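Local coordinates for TolA protein (Vibrio cholerae, PDB 4G7X) that probably serves as the periplasmic end of the Tol-Pal envelope system and is a likely docking domain for the minor coat protein of filamentous phage, at residues 40-52 with 121-133. Residues are numbered along the deposited sequence; the frame is centred on the assembly and turned at random. Where two conformers were deposited one is given.
Sequences RQQFVTSEVGRYG and QPDVVEKLKNINL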
loop_
_atom_site.group_PDB
_atom_site.type_symbol
_atom_site.label_atom_id
_atom_site.label_comp_id
_atom_site.label_asym_id
_atom_site.label_seq_id
_atom_site.Cartn_x
_atom_site.Cartn_y
_atom_site.Cartn_z
ATOM N N ARG B 40 -8.694 23.816 -16.059
ATOM C CA ARG B 40 -8.176 23.110 -14.888
ATOM C C ARG B 40 -8.439 21.612 -14.996
ATOM O O ARG B 40 -7.569 20.805 -14.664
ATOM C CB ARG B 40 -8.755 23.675 -13.588
ATOM C CG ARG B 40 -8.069 23.155 -12.328
ATOM C CD ARG B 40 -6.601 23.545 -12.281
ATOM N NE ARG B 40 -5.904 22.919 -11.157
ATOM C CZ ARG B 40 -4.602 23.039 -10.913
ATOM N NH1 ARG B 40 -3.830 23.765 -11.710
ATOM N NH2 ARG B 40 -4.067 22.431 -9.860
ATOM N N GLN B 41 -9.623 21.245 -15.481
ATOM C CA GLN B 41 -9.946 19.835 -15.718
ATOM C C GLN B 41 -8.957 19.177 -16.679
ATOM O O GLN B 41 -8.550 18.035 -16.464
ATOM C CB GLN B 41 -11.380 19.670 -16.219
ATOM C CG GLN B 41 -12.435 20.000 -15.176
ATOM C CD GLN B 41 -13.835 19.583 -15.589
ATOM O OE1 GLN B 41 -14.046 19.032 -16.673
ATOM N NE2 GLN B 41 -14.805 19.848 -14.722
ATOM N N GLN B 42 -8.569 19.902 -17.728
ATOM C CA GLN B 42 -7.571 19.416 -18.683
ATOM C C GLN B 42 -6.221 19.186 -18.013
ATOM O O GLN B 42 -5.569 18.169 -18.252
ATOM C CB GLN B 42 -7.422 20.386 -19.857
ATOM C CG GLN B 42 -8.654 20.427 -20.744
ATOM C CD GLN B 42 -8.479 21.272 -21.989
ATOM O OE1 GLN B 42 -7.507 22.017 -22.132
ATOM N NE2 GLN B 42 -9.434 21.154 -22.906
ATOM N N PHE B 43 -5.814 20.130 -17.170
ATOM C CA PHE B 43 -4.551 20.021 -16.450
ATOM C C PHE B 43 -4.551 18.816 -15.512
ATOM O O PHE B 43 -3.588 18.051 -15.483
ATOM C CB PHE B 43 -4.240 21.310 -15.688
ATOM C CG PHE B 43 -2.993 21.233 -14.851
ATOM C CD1 PHE B 43 -1.735 21.317 -15.440
ATOM C CD2 PHE B 43 -3.076 21.079 -13.470
ATOM C CE1 PHE B 43 -0.582 21.248 -14.668
ATOM C CE2 PHE B 43 -1.929 21.009 -12.695
ATOM C CZ PHE B 43 -0.682 21.096 -13.295
ATOM N N VAL B 44 -5.636 18.645 -14.764
ATOM C CA VAL B 44 -5.757 17.519 -13.833
ATOM C C VAL B 44 -5.707 16.185 -14.581
ATOM O O VAL B 44 -4.977 15.282 -14.189
ATOM C CB VAL B 44 -7.023 17.634 -12.949
ATOM C CG1 VAL B 44 -7.210 16.387 -12.095
ATOM C CG2 VAL B 44 -6.941 18.868 -12.060
ATOM N N THR B 45 -6.456 16.078 -15.674
ATOM C CA THR B 45 -6.466 14.857 -16.479
ATOM C C THR B 45 -5.059 14.535 -17.002
ATOM O O THR B 45 -4.611 13.385 -16.937
ATOM C CB THR B 45 -7.495 14.965 -17.623
ATOM O OG1 THR B 45 -8.799 15.160 -17.060
ATOM C CG2 THR B 45 -7.515 13.702 -18.484
ATOM N N SER B 46 -4.359 15.557 -17.489
ATOM C CA SER B 46 -2.990 15.403 -17.978
ATOM C C SER B 46 -2.043 14.926 -16.876
ATOM O O SER B 46 -1.257 14.002 -17.087
ATOM C CB SER B 46 -2.487 16.719 -18.583
ATOM O OG SER B 46 -1.198 16.565 -19.161
ATOM N N GLU B 47 -2.136 15.556 -15.707
ATOM C CA GLU B 47 -1.273 15.228 -14.572
ATOM C C GLU B 47 -1.513 13.828 -14.014
ATOM O O GLU B 47 -0.562 13.149 -13.618
ATOM C CB GLU B 47 -1.399 16.287 -13.474
ATOM C CG GLU B 47 -0.702 17.594 -13.817
ATOM C CD GLU B 47 0.808 17.455 -13.866
ATOM O OE1 GLU B 47 1.345 17.194 -14.960
ATOM O OE2 GLU B 47 1.457 17.585 -12.807
ATOM N N VAL B 48 -2.773 13.396 -13.990
ATOM C CA VAL B 48 -3.118 12.032 -13.578
ATOM C C VAL B 48 -2.478 11.003 -14.509
ATOM O O VAL B 48 -1.976 9.970 -14.055
ATOM C CB VAL B 48 -4.647 11.832 -13.470
ATOM C CG1 VAL B 48 -5.014 10.359 -13.319
ATOM C CG2 VAL B 48 -5.181 12.622 -12.289
ATOM N N GLY B 49 -2.480 11.298 -15.807
ATOM C CA GLY B 49 -1.811 10.448 -16.786
ATOM C C GLY B 49 -0.309 10.401 -16.561
ATOM O O GLY B 49 0.294 9.324 -16.594
ATOM N N ARG B 50 0.286 11.565 -16.310
ATOM C CA ARG B 50 1.735 11.681 -16.135
ATOM C C ARG B 50 2.218 10.954 -14.879
ATOM O O ARG B 50 3.162 10.160 -14.943
ATOM C CB ARG B 50 2.171 13.152 -16.119
ATOM C CG ARG B 50 3.676 13.341 -16.248
ATOM C CD ARG B 50 4.074 14.797 -16.433
ATOM N NE ARG B 50 3.804 15.620 -15.254
ATOM C CZ ARG B 50 4.591 15.702 -14.183
ATOM N NH1 ARG B 50 5.715 14.996 -14.104
ATOM N NH2 ARG B 50 4.243 16.488 -13.174
ATOM N N TYR B 51 1.565 11.217 -13.750
ATOM C CA TYR B 51 1.922 10.542 -12.501
ATOM C C TYR B 51 1.561 9.063 -12.515
ATOM O O TYR B 51 2.308 8.242 -11.985
ATOM C CB TYR B 51 1.336 11.263 -11.285
ATOM C CG TYR B 51 2.144 12.476 -10.886
ATOM C CD1 TYR B 51 3.246 12.356 -10.039
ATOM C CD2 TYR B 51 1.822 13.743 -11.372
ATOM C CE1 TYR B 51 4.004 13.462 -9.683
ATOM C CE2 TYR B 51 2.566 14.855 -11.015
ATOM C CZ TYR B 51 3.654 14.710 -10.173
ATOM O OH TYR B 51 4.398 15.814 -9.823
ATOM N N GLY B 52 0.436 8.723 -13.140
ATOM C CA GLY B 52 0.069 7.320 -13.349
ATOM C C GLY B 52 1.190 6.541 -14.019
ATOM O O GLY B 52 1.522 5.429 -13.602
ATOM N N GLN B 121 -0.719 21.253 -5.537
ATOM C CA GLN B 121 -1.771 20.939 -6.504
ATOM C C GLN B 121 -2.772 19.974 -5.865
ATOM O O GLN B 121 -2.838 18.803 -6.253
ATOM C CB GLN B 121 -1.178 20.348 -7.788
ATOM C CG GLN B 121 -0.396 21.342 -8.635
ATOM C CD GLN B 121 0.334 20.697 -9.800
ATOM O OE1 GLN B 121 -0.059 19.639 -10.298
ATOM N NE2 GLN B 121 1.405 21.341 -10.248
ATOM N N PRO B 122 -3.561 20.463 -4.882
ATOM C CA PRO B 122 -4.412 19.577 -4.079
ATOM C C PRO B 122 -5.471 18.813 -4.876
ATOM O O PRO B 122 -5.790 17.675 -4.526
ATOM C CB PRO B 122 -5.071 20.528 -3.070
ATOM C CG PRO B 122 -4.994 21.875 -3.701
ATOM C CD PRO B 122 -3.718 21.876 -4.486
ATOM N N ASP B 123 -6.005 19.423 -5.933
ATOM C CA ASP B 123 -7.011 18.757 -6.766
ATOM C C ASP B 123 -6.431 17.552 -7.513
ATOM O O ASP B 123 -7.107 16.535 -7.676
ATOM C CB ASP B 123 -7.715 19.742 -7.719
ATOM C CG ASP B 123 -6.748 20.547 -8.586
ATOM O OD1 ASP B 123 -5.516 20.470 -8.399
ATOM O OD2 ASP B 123 -7.241 21.277 -9.471
ATOM N N VAL B 124 -5.176 17.672 -7.942
ATOM C CA VAL B 124 -4.455 16.567 -8.577
ATOM C C VAL B 124 -4.154 15.469 -7.554
ATOM O O VAL B 124 -4.349 14.282 -7.832
ATOM C CB VAL B 124 -3.150 17.053 -9.254
ATOM C CG1 VAL B 124 -2.353 15.883 -9.814
ATOM C CG2 VAL B 124 -3.459 18.058 -10.358
ATOM N N VAL B 125 -3.703 15.872 -6.365
ATOM C CA VAL B 125 -3.406 14.928 -5.282
ATOM C C VAL B 125 -4.632 14.074 -4.935
ATOM O O VAL B 125 -4.507 12.868 -4.719
ATOM C CB VAL B 125 -2.825 15.643 -4.037
ATOM C CG1 VAL B 125 -2.669 14.683 -2.864
ATOM C CG2 VAL B 125 -1.483 16.272 -4.374
ATOM N N GLU B 126 -5.813 14.689 -4.904
ATOM C CA GLU B 126 -7.062 13.963 -4.648
ATOM C C GLU B 126 -7.290 12.781 -5.592
ATOM O O GLU B 126 -7.740 11.718 -5.160
ATOM C CB GLU B 126 -8.265 14.916 -4.674
ATOM C CG GLU B 126 -8.362 15.819 -3.453
ATOM C CD GLU B 126 -8.502 15.040 -2.157
ATOM O OE1 GLU B 126 -9.535 14.361 -1.981
ATOM O OE2 GLU B 126 -7.581 15.110 -1.314
ATOM N N LYS B 127 -6.979 12.966 -6.873
ATOM C CA LYS B 127 -7.105 11.893 -7.858
ATOM C C LYS B 127 -5.967 10.877 -7.742
ATOM O O LYS B 127 -6.187 9.674 -7.901
ATOM C CB LYS B 127 -7.180 12.460 -9.280
ATOM C CG LYS B 127 -8.432 13.276 -9.570
ATOM C CD LYS B 127 -9.693 12.435 -9.448
ATOM C CE LYS B 127 -10.934 13.239 -9.808
ATOM N NZ LYS B 127 -12.172 12.412 -9.729
ATOM N N LEU B 128 -4.759 11.362 -7.453
ATOM C CA LEU B 128 -3.584 10.487 -7.314
ATOM C C LEU B 128 -3.640 9.568 -6.092
ATOM O O LEU B 128 -3.020 8.494 -6.095
ATOM C CB LEU B 128 -2.284 11.299 -7.308
ATOM C CG LEU B 128 -1.947 12.033 -8.610
ATOM C CD1 LEU B 128 -0.617 12.758 -8.487
ATOM C CD2 LEU B 128 -1.944 11.084 -9.801
ATOM N N LYS B 129 -4.385 9.980 -5.069
ATOM C CA LYS B 129 -4.527 9.201 -3.837
ATOM C C LYS B 129 -5.425 7.975 -3.997
ATOM O O LYS B 129 -5.481 7.134 -3.105
ATOM C CB LYS B 129 -5.066 10.082 -2.709
ATOM C CG LYS B 129 -4.036 11.002 -2.079
ATOM C CD LYS B 129 -4.715 12.012 -1.170
ATOM C CE LYS B 129 -5.505 11.314 -0.076
ATOM N NZ LYS B 129 -6.116 12.289 0.869
ATOM N N ASN B 130 -6.131 7.891 -5.122
ATOM C CA ASN B 130 -7.037 6.776 -5.400
ATOM C C ASN B 130 -7.011 6.504 -6.897
ATOM O O ASN B 130 -7.835 7.029 -7.648
ATOM C CB ASN B 130 -8.455 7.114 -4.911
ATOM C CG ASN B 130 -9.436 5.961 -5.069
ATOM O OD1 ASN B 130 -9.065 4.835 -5.404
ATOM N ND2 ASN B 130 -10.708 6.245 -4.813
ATOM N N ILE B 131 -6.052 5.684 -7.321
ATOM C CA ILE B 131 -5.706 5.586 -8.741
ATOM C C ILE B 131 -5.663 4.145 -9.258
ATOM O O ILE B 131 -5.080 3.261 -8.626
ATOM C CB ILE B 131 -4.377 6.336 -9.033
ATOM C CG1 ILE B 131 -4.101 6.419 -10.537
ATOM C CG2 ILE B 131 -3.205 5.721 -8.268
ATOM C CD1 ILE B 131 -3.007 7.394 -10.917
ATOM N N ASN B 132 -6.296 3.924 -10.407
ATOM C CA ASN B 132 -6.255 2.635 -11.085
ATOM C C ASN B 132 -5.078 2.562 -12.041
ATOM O O ASN B 132 -4.862 3.475 -12.843
ATOM C CB ASN B 132 -7.553 2.380 -11.850
ATOM C CG ASN B 132 -8.763 2.295 -10.943
ATOM O OD1 ASN B 132 -8.669 1.861 -9.792
ATOM N ND2 ASN B 132 -9.916 2.709 -11.460
ATOM N N LEU B 133 -4.309 1.482 -11.941
ATOM C CA LEU B 133 -3.135 1.279 -12.787
ATOM C C LEU B 133 -3.149 -0.106 -13.421
ATOM O O LEU B 133 -3.711 -1.048 -12.864
ATOM C CB LEU B 133 -1.842 1.450 -11.979
ATOM C CG LEU B 133 -1.586 2.750 -11.206
ATOM C CD1 LEU B 133 -0.295 2.631 -10.414
ATOM C CD2 LEU B 133 -1.549 3.969 -12.117
#
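With Arg40 CG lying opposite the backbone nitrogen (chi1 -170°) and the chain bent at chi2, the guanidinium meets the carboxylate of Asp123, whose first torsion sets CG between backbone N and carbonyl carbon. This bidentate salt bridge joins the first turns of two helices packed on one another in the alpha/beta TolA C-terminal domain; the short helix 122-128 crosses the 40-52 portion of the long N-terminal helix at -46° and is followed by strand 130-135, an outermost strand of the sheet within this chain. Arg40 NE lies 2.7 Å from Asp123 OD2 and Arg40 NH2 2.8 Å from Asp123 OD1, both on syn lone pairs, with the two planes nearly coplanar, as suits two flat, oppositely charged groups on the partly exposed side of the contact. Phe43 lays CD2 over one guanidinium face, while its own ring edge meets the Gln121 amide, with Phe43 CE2 3.3 Å from Gln121 OE1. Farther along, small branched valines fill the interface: Val124 CG2 is 4.0 Å from Val44 CG2, and Val124 CG1 rests on Glu47 CB. Lys127 suits the solvent side, giving its CB to Val48 CG2. Leu128, on the buried side, packs its methyls on Tyr51 CB and also touches Pro118. At Gly52 the methyls of Ile131 and Leu133 meet backbone atoms: Ile131 CD1 lies 3.9 Å from Gly52 CA, and Leu133 CD2 3.7 Å from Gly52 O, an oxygen that is hydrogen-bonded to Thr56 OG1.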